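Local coordinates for protein pseudouridylate synthase RPUSD4, mitochondrial (Homo sapiens, PDB 5UBA) that catalyses the isomerisation of uridine to pseudouridine in mitochondrial RNAs, including a 16S ribosomal RNA site needed for assembly of a functional mitochondrial ribosome, at residues A[74-79]-A[92-97]; A[256-261]-A[268-273]; A[113-118]-A[250-255]. All coordinates share one frame; numbering follows the deposited sequence. Where two conformers were deposited one is given.

Contact 1: A[74-79]-A[92-97]; sequences EPLHLC and LAWDKD
L76 lays a methyl group on the indole of W94. CD2 sits 3.6 Å from the centroid of the W94 six-membered ring, 14° off the ring normal. Together chi1 (-78°) and chi2 (155°) of L76 turn CD2 onto the ring. H69 stacks on the same indole. H77 is packed differently. The backbone of K96 covers one face of the imidazole, and K96 CB adds a CH-pi contact 4.1 Å from the ring centroid. The carbonyl oxygens of A93 and W94 lie at the ring edge, with H77 CD2 3.3 Å from W94 O. C79 SG touches A93 CB at 3.7 Å, on the same side of the sheet as the H77 ring. L78 and L92 lie side by side on the other face, pointing the same way. H77 and A93 form a hydrogen-bonded antiparallel pair: H77 N donates to A93 O (2.8 Å), and A93 N to H77 O (2.9 Å). A water bridges E74 O (2.9 Å) and W94 O (2.7 Å). The two backbone bonds set the register; the rest of the grip is apolar and CH-pi, L76 on W94 and H77 against K96, with no salt bridge between the segments.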
loop_
_atom_site.group_PDB
_atom_site.type_symbol
_atom_site.label_atom_id
_atom_site.label_comp_id
_atom_site.label_asym_id
_atom_site.label_seq_id
_atom_site.Cartn_x
_atom_site.Cartn_y
_atom_site.Cartn_z
ATOM N N GLU A 74 -3.147 13.209 25.765
ATOM C CA GLU A 74 -3.990 12.041 25.565
ATOM C C GLU A 74 -3.591 11.427 24.237
ATOM O O GLU A 74 -2.898 12.089 23.470
ATOM C CB GLU A 74 -5.474 12.431 25.572
ATOM C CG GLU A 74 -5.963 12.841 26.959
ATOM C CD GLU A 74 -5.954 11.673 27.934
ATOM O OE1 GLU A 74 -5.236 11.744 28.966
ATOM O OE2 GLU A 74 -6.660 10.674 27.659
ATOM N N PRO A 75 -4.023 10.176 23.975
ATOM C CA PRO A 75 -3.476 9.477 22.792
ATOM C C PRO A 75 -3.791 10.143 21.456
ATOM O O PRO A 75 -4.822 10.801 21.310
ATOM C CB PRO A 75 -4.111 8.083 22.879
ATOM C CG PRO A 75 -4.430 7.901 24.344
ATOM C CD PRO A 75 -4.812 9.262 24.820
ATOM N N LEU A 76 -2.877 9.991 20.501
ATOM C CA LEU A 76 -3.190 10.325 19.110
ATOM C C LEU A 76 -4.270 9.366 18.613
ATOM O O LEU A 76 -4.494 8.298 19.174
ATOM C CB LEU A 76 -1.902 10.230 18.265
ATOM C CG LEU A 76 -0.965 11.420 18.421
ATOM C CD1 LEU A 76 0.491 11.069 18.115
ATOM C CD2 LEU A 76 -1.383 12.568 17.508
ATOM N N HIS A 77 -4.980 9.798 17.560
ATOM C CA HIS A 77 -6.054 9.059 16.933
ATOM C C HIS A 77 -5.734 8.683 15.497
ATOM O O HIS A 77 -5.223 9.495 14.725
ATOM C CB HIS A 77 -7.306 9.933 16.914
ATOM C CG HIS A 77 -7.757 10.318 18.278
ATOM N ND1 HIS A 77 -8.661 9.570 18.993
ATOM C CD2 HIS A 77 -7.403 11.353 19.070
ATOM C CE1 HIS A 77 -8.842 10.126 20.179
ATOM N NE2 HIS A 77 -8.089 11.205 20.254
ATOM N N LEU A 78 -6.106 7.459 15.161
ATOM C CA LEU A 78 -6.062 6.957 13.780
ATOM C C LEU A 78 -7.067 7.719 12.916
ATOM O O LEU A 78 -8.189 8.033 13.364
ATOM C CB LEU A 78 -6.444 5.480 13.727
ATOM C CG LEU A 78 -5.539 4.476 14.446
ATOM C CD1 LEU A 78 -6.157 3.088 14.448
ATOM C CD2 LEU A 78 -4.142 4.475 13.832
ATOM N N CYS A 79 -6.639 8.027 11.692
ATOM C CA CYS A 79 -7.519 8.621 10.659
ATOM C C CYS A 79 -7.814 7.737 9.456
ATOM O O CYS A 79 -8.729 8.036 8.700
ATOM C CB CYS A 79 -6.877 9.897 10.159
ATOM S SG CYS A 79 -6.686 11.179 11.425
ATOM N N LEU A 92 -2.190 10.870 11.530
ATOM C CA LEU A 92 -2.754 10.762 12.868
ATOM C C LEU A 92 -3.251 12.140 13.277
ATOM O O LEU A 92 -2.761 13.148 12.800
ATOM C CB LEU A 92 -1.663 10.330 13.859
ATOM C CG LEU A 92 -0.886 9.070 13.514
ATOM C CD1 LEU A 92 0.245 8.812 14.517
ATOM C CD2 LEU A 92 -1.805 7.884 13.460
ATOM N N ALA A 93 -4.247 12.177 14.174
ATOM C CA ALA A 93 -4.793 13.435 14.673
ATOM C C ALA A 93 -4.778 13.518 16.192
ATOM O O ALA A 93 -5.068 12.532 16.862
ATOM C CB ALA A 93 -6.216 13.614 14.206
ATOM N N TRP A 94 -4.530 14.708 16.683
ATOM C CA TRP A 94 -4.573 14.970 18.130
ATOM C C TRP A 94 -5.982 14.865 18.733
ATOM O O TRP A 94 -6.153 14.312 19.820
ATOM C CB TRP A 94 -4.024 16.374 18.385
ATOM C CG TRP A 94 -2.569 16.468 18.198
ATOM C CD1 TRP A 94 -1.892 17.165 17.247
ATOM C CD2 TRP A 94 -1.582 15.838 19.019
ATOM N NE1 TRP A 94 -0.532 16.992 17.415
ATOM C CE2 TRP A 94 -0.319 16.175 18.489
ATOM C CE3 TRP A 94 -1.649 15.000 20.138
ATOM C CZ2 TRP A 94 0.888 15.716 19.063
ATOM C CZ3 TRP A 94 -0.452 14.557 20.712
ATOM C CH2 TRP A 94 0.784 14.911 20.163
ATOM N N ASP A 95 -6.978 15.372 17.990
ATOM C CA ASP A 95 -8.362 15.534 18.460
ATOM C C ASP A 95 -9.253 14.452 17.831
ATOM O O ASP A 95 -9.159 14.197 16.636
ATOM C CB ASP A 95 -8.832 16.945 18.063
ATOM C CG ASP A 95 -10.226 17.281 18.563
ATOM O OD1 ASP A 95 -10.372 17.668 19.736
ATOM O OD2 ASP A 95 -11.168 17.186 17.758
ATOM N N LYS A 96 -10.120 13.818 18.616
ATOM C CA LYS A 96 -11.010 12.770 18.107
ATOM C C LYS A 96 -11.949 13.272 17.009
ATOM O O LYS A 96 -12.244 12.530 16.064
ATOM C CB LYS A 96 -11.862 12.196 19.247
ATOM C CG LYS A 96 -12.594 10.917 18.891
ATOM C CD LYS A 96 -13.003 10.117 20.132
ATOM C CE LYS A 96 -12.961 8.623 19.856
ATOM N NZ LYS A 96 -13.811 8.254 18.690
ATOM N N ASP A 97 -12.442 14.494 17.158
ATOM C CA ASP A 97 -13.355 15.047 16.163
ATOM C C ASP A 97 -12.633 15.327 14.860
ATOM O O ASP A 97 -13.204 15.108 13.787
ATOM C CB ASP A 97 -14.067 16.301 16.677
ATOM C CG ASP A 97 -15.041 15.995 17.790
ATOM O OD1 ASP A 97 -15.654 14.905 17.812
ATOM O OD2 ASP A 97 -15.195 16.862 18.659
HETATM O O HOH W 1 -4.542 13.951 21.902
#

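Contact 2: A[256-261]-A[268-273]; sequences QLILPA and ELNLVC
Strands 256-259 and 269-272 run antiparallel, with axes 4.7 Å apart at closest approach and N-to-C directions at 171°. The hydrogen-bonded pairs are L257 with L271 and L259 with L269. Each pair makes two backbone bonds, and L271 N to L257 O (2.8 Å) is nearly straight at 173°. On the face of Q256, I258, N270 and V272 the side chains are partly polar. Q256 NE2 donates to N270 OD1 at 2.8 Å. The oxygen lies in the amide plane of Q256, but the two amide planes are 47° apart. The Q256 chain, with CG anti to the backbone N and extended beyond it, carries its amide across to N270. A water accepts from both amides, 3.1 Å from Q256 NE2 and 3.0 Å from N270 ND2, and bridges them. The two strands form a beta hairpin, and strand 256-259 also pairs with strand 112-120 on its other edge. I258 CG2 lies 3.4 Å from E268 OE1, an apolar methyl beside a carboxylate. The face of L257, L259, L269 and L271 is apolar. L259 CD1 meets L271 CD1 at 4.3 Å, and the CB atoms of L259 and L269 are 4.2 Å apart. These leucines pack on strands 36-41 and 89-93: L269 and L259 rest on L36, while L257 and L271 meet V91.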
loop_
_atom_site.group_PDB
_atom_site.type_symbol
_atom_site.label_atom_id
_atom_site.label_comp_id
_atom_site.label_asym_id
_atom_site.label_seq_id
_atom_site.Cartn_x
_atom_site.Cartn_y
_atom_site.Cartn_z
ATOM N N GLN A 256 2.044 9.318 -1.536
ATOM C CA GLN A 256 1.491 10.656 -1.435
ATOM C C GLN A 256 0.037 10.635 -0.980
ATOM O O GLN A 256 -0.720 9.758 -1.381
ATOM C CB GLN A 256 1.586 11.326 -2.805
ATOM C CG GLN A 256 0.996 12.718 -2.927
ATOM C CD GLN A 256 1.293 13.339 -4.271
ATOM O OE1 GLN A 256 1.240 12.654 -5.305
ATOM N NE2 GLN A 256 1.617 14.639 -4.279
ATOM N N LEU A 257 -0.351 11.653 -0.201
ATOM C CA LEU A 257 -1.742 11.932 0.141
ATOM C C LEU A 257 -1.996 13.395 -0.065
ATOM O O LEU A 257 -1.204 14.210 0.408
ATOM C CB LEU A 257 -2.015 11.656 1.622
ATOM C CG LEU A 257 -2.226 10.261 2.134
ATOM C CD1 LEU A 257 -2.583 10.318 3.614
ATOM C CD2 LEU A 257 -3.327 9.527 1.358
ATOM N N ILE A 258 -3.081 13.748 -0.743
ATOM C CA ILE A 258 -3.456 15.162 -0.863
ATOM C C ILE A 258 -4.800 15.295 -0.142
ATOM O O ILE A 258 -5.793 14.694 -0.562
ATOM C CB ILE A 258 -3.532 15.660 -2.316
ATOM C CG1 ILE A 258 -2.234 15.327 -3.078
ATOM C CG2 ILE A 258 -3.810 17.171 -2.325
ATOM C CD1 ILE A 258 -2.300 15.659 -4.557
ATOM N N LEU A 259 -4.792 16.037 0.967
ATOM C CA LEU A 259 -5.968 16.229 1.816
ATOM C C LEU A 259 -6.527 17.617 1.511
ATOM O O LEU A 259 -5.768 18.579 1.454
ATOM C CB LEU A 259 -5.594 16.211 3.301
ATOM C CG LEU A 259 -5.186 14.927 3.995
ATOM C CD1 LEU A 259 -4.657 15.244 5.395
ATOM C CD2 LEU A 259 -6.388 14.019 4.113
ATOM N N PRO A 260 -7.853 17.734 1.345
ATOM C CA PRO A 260 -8.429 19.076 1.247
ATOM C C PRO A 260 -8.256 19.849 2.553
ATOM O O PRO A 260 -7.904 19.265 3.594
ATOM C CB PRO A 260 -9.910 18.813 0.923
ATOM C CG PRO A 260 -10.170 17.419 1.312
ATOM C CD PRO A 260 -8.863 16.672 1.312
ATOM N N ALA A 261 -8.466 21.161 2.491
ATOM C CA ALA A 261 -8.307 22.031 3.666
ATOM C C ALA A 261 -9.206 21.583 4.823
ATOM O O ALA A 261 -10.361 21.208 4.610
ATOM C CB ALA A 261 -8.602 23.479 3.297
ATOM N N GLU A 268 -4.784 22.989 0.350
ATOM C CA GLU A 268 -4.563 21.538 0.401
ATOM C C GLU A 268 -3.296 21.164 1.140
ATOM O O GLU A 268 -2.312 21.874 1.072
ATOM C CB GLU A 268 -4.424 20.963 -1.007
ATOM C CG GLU A 268 -5.651 21.055 -1.883
ATOM C CD GLU A 268 -5.486 20.246 -3.152
ATOM O OE1 GLU A 268 -4.380 20.255 -3.744
ATOM O OE2 GLU A 268 -6.467 19.599 -3.558
ATOM N N LEU A 269 -3.313 20.020 1.819
ATOM C CA LEU A 269 -2.110 19.494 2.418
ATOM C C LEU A 269 -1.618 18.359 1.509
ATOM O O LEU A 269 -2.343 17.403 1.300
ATOM C CB LEU A 269 -2.413 18.979 3.817
ATOM C CG LEU A 269 -1.222 18.545 4.665
ATOM C CD1 LEU A 269 -0.100 19.571 4.697
ATOM C CD2 LEU A 269 -1.709 18.239 6.071
ATOM N N ASN A 270 -0.409 18.495 0.978
ATOM C CA ASN A 270 0.148 17.598 -0.023
ATOM C C ASN A 270 1.345 16.907 0.605
ATOM O O ASN A 270 2.427 17.480 0.709
ATOM C CB ASN A 270 0.533 18.417 -1.257
ATOM C CG ASN A 270 1.009 17.560 -2.414
ATOM O OD1 ASN A 270 1.682 16.542 -2.226
ATOM N ND2 ASN A 270 0.682 17.996 -3.642
ATOM N N LEU A 271 1.132 15.668 1.045
ATOM C CA LEU A 271 2.089 14.926 1.873
ATOM C C LEU A 271 2.781 13.897 1.016
ATOM O O LEU A 271 2.106 13.116 0.324
ATOM C CB LEU A 271 1.340 14.215 3.005
ATOM C CG LEU A 271 0.564 15.145 3.951
ATOM C CD1 LEU A 271 -0.492 14.408 4.732
ATOM C CD2 LEU A 271 1.459 15.871 4.945
ATOM N N VAL A 272 4.112 13.880 1.015
ATOM C CA VAL A 272 4.867 12.908 0.224
ATOM C C VAL A 272 5.949 12.285 1.091
ATOM O O VAL A 272 6.599 13.008 1.856
ATOM C CB VAL A 272 5.478 13.551 -1.035
ATOM C CG1 VAL A 272 6.386 12.568 -1.786
ATOM C CG2 VAL A 272 4.371 14.072 -1.945
ATOM N N CYS A 273 6.148 10.966 0.945
ATOM C CA CYS A 273 7.095 10.172 1.737
ATOM C C CYS A 273 8.148 9.535 0.841
ATOM O O CYS A 273 7.819 8.872 -0.153
ATOM C CB CYS A 273 6.358 9.059 2.515
ATOM S SG CYS A 273 7.384 8.227 3.721
HETATM O O HOH W 2 1.519 16.969 -6.379
#

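Contact 3: A[113-118]-A[250-255]; sequences KKYWAI and LHLHAR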
loop_
_atom_site.group_PDB
_atom_site.type_symbol
_atom_site.label_atom_id
_atom_site.label_comp_id
_atom_site.label_asym_id
_atom_site.label_seq_id
_atom_site.Cartn_x
_atom_site.Cartn_y
_atom_site.Cartn_z
ATOM N N LYS A 113 -5.016 9.523 -2.993
ATOM C CA LYS A 113 -4.108 8.526 -2.416
ATOM C C LYS A 113 -3.257 7.990 -3.555
ATOM O O LYS A 113 -3.818 7.409 -4.478
ATOM C CB LYS A 113 -4.895 7.337 -1.829
ATOM C CG LYS A 113 -5.838 7.649 -0.676
ATOM C CD LYS A 113 -6.739 6.467 -0.293
ATOM C CE LYS A 113 -7.768 6.101 -1.348
ATOM N NZ LYS A 113 -8.521 4.855 -1.069
ATOM N N LYS A 114 -1.938 8.189 -3.514
ATOM C CA LYS A 114 -1.025 7.659 -4.539
ATOM C C LYS A 114 -0.071 6.654 -3.915
ATOM O O LYS A 114 0.505 6.931 -2.870
ATOM C CB LYS A 114 -0.195 8.765 -5.177
ATOM C CG LYS A 114 -0.975 9.884 -5.854
ATOM C CD LYS A 114 -1.717 9.398 -7.085
ATOM C CE LYS A 114 -2.243 10.579 -7.887
ATOM N NZ LYS A 114 -2.876 10.199 -9.182
ATOM N N TYR A 115 0.096 5.517 -4.577
ATOM C CA TYR A 115 0.996 4.470 -4.138
ATOM C C TYR A 115 1.981 4.201 -5.238
ATOM O O TYR A 115 1.668 4.384 -6.409
ATOM C CB TYR A 115 0.255 3.195 -3.820
ATOM C CG TYR A 115 -0.638 3.244 -2.613
ATOM C CD1 TYR A 115 -1.829 3.939 -2.656
ATOM C CD2 TYR A 115 -0.321 2.510 -1.473
ATOM C CE1 TYR A 115 -2.679 3.965 -1.562
ATOM C CE2 TYR A 115 -1.153 2.533 -0.369
ATOM C CZ TYR A 115 -2.334 3.236 -0.438
ATOM O OH TYR A 115 -3.178 3.252 0.665
ATOM N N TRP A 116 3.171 3.784 -4.863
ATOM C CA TRP A 116 4.168 3.313 -5.823
ATOM C C TRP A 116 4.424 1.851 -5.549
ATOM O O TRP A 116 4.585 1.429 -4.391
ATOM C CB TRP A 116 5.464 4.096 -5.694
ATOM C CG TRP A 116 5.432 5.472 -6.314
ATOM C CD1 TRP A 116 4.350 6.170 -6.797
ATOM C CD2 TRP A 116 6.559 6.307 -6.519
ATOM N NE1 TRP A 116 4.751 7.403 -7.276
ATOM C CE2 TRP A 116 6.104 7.512 -7.108
ATOM C CE3 TRP A 116 7.920 6.157 -6.252
ATOM C CZ2 TRP A 116 6.966 8.550 -7.439
ATOM C CZ3 TRP A 116 8.782 7.199 -6.597
ATOM C CH2 TRP A 116 8.305 8.365 -7.193
ATOM N N ALA A 117 4.516 1.058 -6.628
ATOM C CA ALA A 117 4.806 -0.360 -6.537
ATOM C C ALA A 117 5.780 -0.761 -7.619
ATOM O O ALA A 117 5.793 -0.186 -8.700
ATOM C CB ALA A 117 3.554 -1.187 -6.672
ATOM N N ILE A 118 6.600 -1.754 -7.319
ATOM C CA ILE A 118 7.359 -2.447 -8.369
ATOM C C ILE A 118 6.594 -3.680 -8.727
ATOM O O ILE A 118 6.186 -4.449 -7.853
ATOM C CB ILE A 118 8.761 -2.848 -7.897
ATOM C CG1 ILE A 118 9.558 -1.603 -7.541
ATOM C CG2 ILE A 118 9.465 -3.676 -8.999
ATOM C CD1 ILE A 118 10.971 -1.920 -7.079
ATOM N N LEU A 250 7.101 -7.443 0.182
ATOM C CA LEU A 250 6.228 -6.675 -0.719
ATOM C C LEU A 250 6.813 -5.287 -0.972
ATOM O O LEU A 250 7.414 -4.689 -0.084
ATOM C CB LEU A 250 4.849 -6.535 -0.104
ATOM C CG LEU A 250 3.743 -6.056 -1.041
ATOM C CD1 LEU A 250 3.349 -7.115 -2.072
ATOM C CD2 LEU A 250 2.552 -5.655 -0.191
ATOM N N HIS A 251 6.665 -4.790 -2.208
ATOM C CA HIS A 251 7.126 -3.470 -2.629
ATOM C C HIS A 251 5.911 -2.604 -2.950
ATOM O O HIS A 251 5.603 -2.335 -4.114
ATOM C CB HIS A 251 8.066 -3.553 -3.836
ATOM C CG HIS A 251 9.417 -4.110 -3.509
ATOM N ND1 HIS A 251 9.601 -5.385 -3.023
ATOM C CD2 HIS A 251 10.641 -3.565 -3.634
ATOM C CE1 HIS A 251 10.903 -5.589 -2.848
ATOM N NE2 HIS A 251 11.547 -4.494 -3.187
ATOM N N LEU A 252 5.250 -2.131 -1.901
ATOM C CA LEU A 252 4.056 -1.266 -2.016
ATOM C C LEU A 252 4.151 -0.125 -1.014
ATOM O O LEU A 252 4.091 -0.364 0.193
ATOM C CB LEU A 252 2.784 -2.070 -1.818
ATOM C CG LEU A 252 1.459 -1.288 -1.877
ATOM C CD1 LEU A 252 1.278 -0.634 -3.243
ATOM C CD2 LEU A 252 0.280 -2.192 -1.586
ATOM N N HIS A 253 4.324 1.085 -1.523
ATOM C CA HIS A 253 4.591 2.283 -0.735
ATOM C C HIS A 253 3.478 3.328 -0.918
ATOM O O HIS A 253 3.148 3.696 -2.056
ATOM C CB HIS A 253 5.914 2.870 -1.192
ATOM C CG HIS A 253 6.311 4.125 -0.486
ATOM N ND1 HIS A 253 6.597 4.173 0.873
ATOM C CD2 HIS A 253 6.491 5.377 -0.958
ATOM C CE1 HIS A 253 6.964 5.402 1.183
ATOM N NE2 HIS A 253 6.900 6.158 0.102
ATOM N N ALA A 254 2.951 3.813 0.213
ATOM C CA ALA A 254 2.009 4.936 0.209
ATOM C C ALA A 254 2.856 6.201 0.066
ATOM O O ALA A 254 3.457 6.715 1.023
ATOM C CB ALA A 254 1.185 4.939 1.491
ATOM N N ARG A 255 2.962 6.641 -1.186
ATOM C CA ARG A 255 3.842 7.717 -1.588
ATOM C C ARG A 255 3.317 9.098 -1.276
ATOM O O ARG A 255 4.079 9.995 -0.904
ATOM C CB ARG A 255 4.099 7.597 -3.099
ATOM C CG ARG A 255 4.893 8.723 -3.710
ATOM C CD ARG A 255 6.299 8.733 -3.207
ATOM N NE ARG A 255 7.105 9.641 -3.998
ATOM C CZ ARG A 255 8.401 9.842 -3.806
ATOM N NH1 ARG A 255 9.057 9.201 -2.840
ATOM N NH2 ARG A 255 9.052 10.689 -4.612
#
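W116 and R255 make the main side-chain contact, a cation-pi stack. The guanidinium lies flat over one face of the indole, with planes 26° apart. R255 CZ is 4.0 Å from the centroid of the six-membered ring. R255 CG adds a CH-pi contact over the five-membered ring, 3.8 Å from its centroid. The arginine chain starts with CG anti to the backbone N (chi1 174°) and bends at chi2 (67°). It thus follows the indole from one ring to the other.

Polar partners outside the pair steady these side chains. W116 NE1 is hydrogen-bonded to E190, and R255 NH1 makes a weak bond to C273 O. H253 is held by T87 OG1 through ND1 and by C273 O through NE2. H251 NE2 is bonded to S282 of helix 277-285.

Apolar contacts of Y115, A117, L252 and A254 lie on the other face of the sheet. L252 CD1 packs against Y115 CD2 at 3.9 Å and also meets A117 CB. A254 CB touches Y115 CE2 at 3.8 Å. On the W116 side, I118 CD1 lies 3.8 Å from H251 CD2, the two side chains running alongside each other.

Backbone bonds join the strands. W116 and H253 are the hydrogen-bonded pair, with W116 N to H253 O at 2.8 Å and H253 N to W116 O at 2.9 Å. The bonds R255 N to K114 O and I118 N to H251 O are weak.

This antiparallel pair belongs to the central mixed sheet of the RluA-type pseudouridine synthase domain. The L252 side chain is about 6 Å from that of D83, the likely catalytic aspartate by similarity, which places this end of the pair close to the active site.

How the contacts relate
From the N terminus, contact 1 closes a short loop of 12 residues and joins edge strand 77-78 to strand 89-93 in the four-stranded antiparallel sheet. Helix 96-107 then leads to strand 112-120. There contact 3 opens; it closes on strand 252-259, with 131 residues between its segments. That same strand carries on into contact 2, a hairpin with six residues between its segments. The three loops follow in series, without nesting or crossing. Contacts 2 and 3 touch: Q256 O is 2.9 Å from K114 N, a probable hydrogen bond. Contact 1 touches neither, but leucines of contact 2 pack on strands 36-41 and 89-93 of its sheet, which links the two sheets.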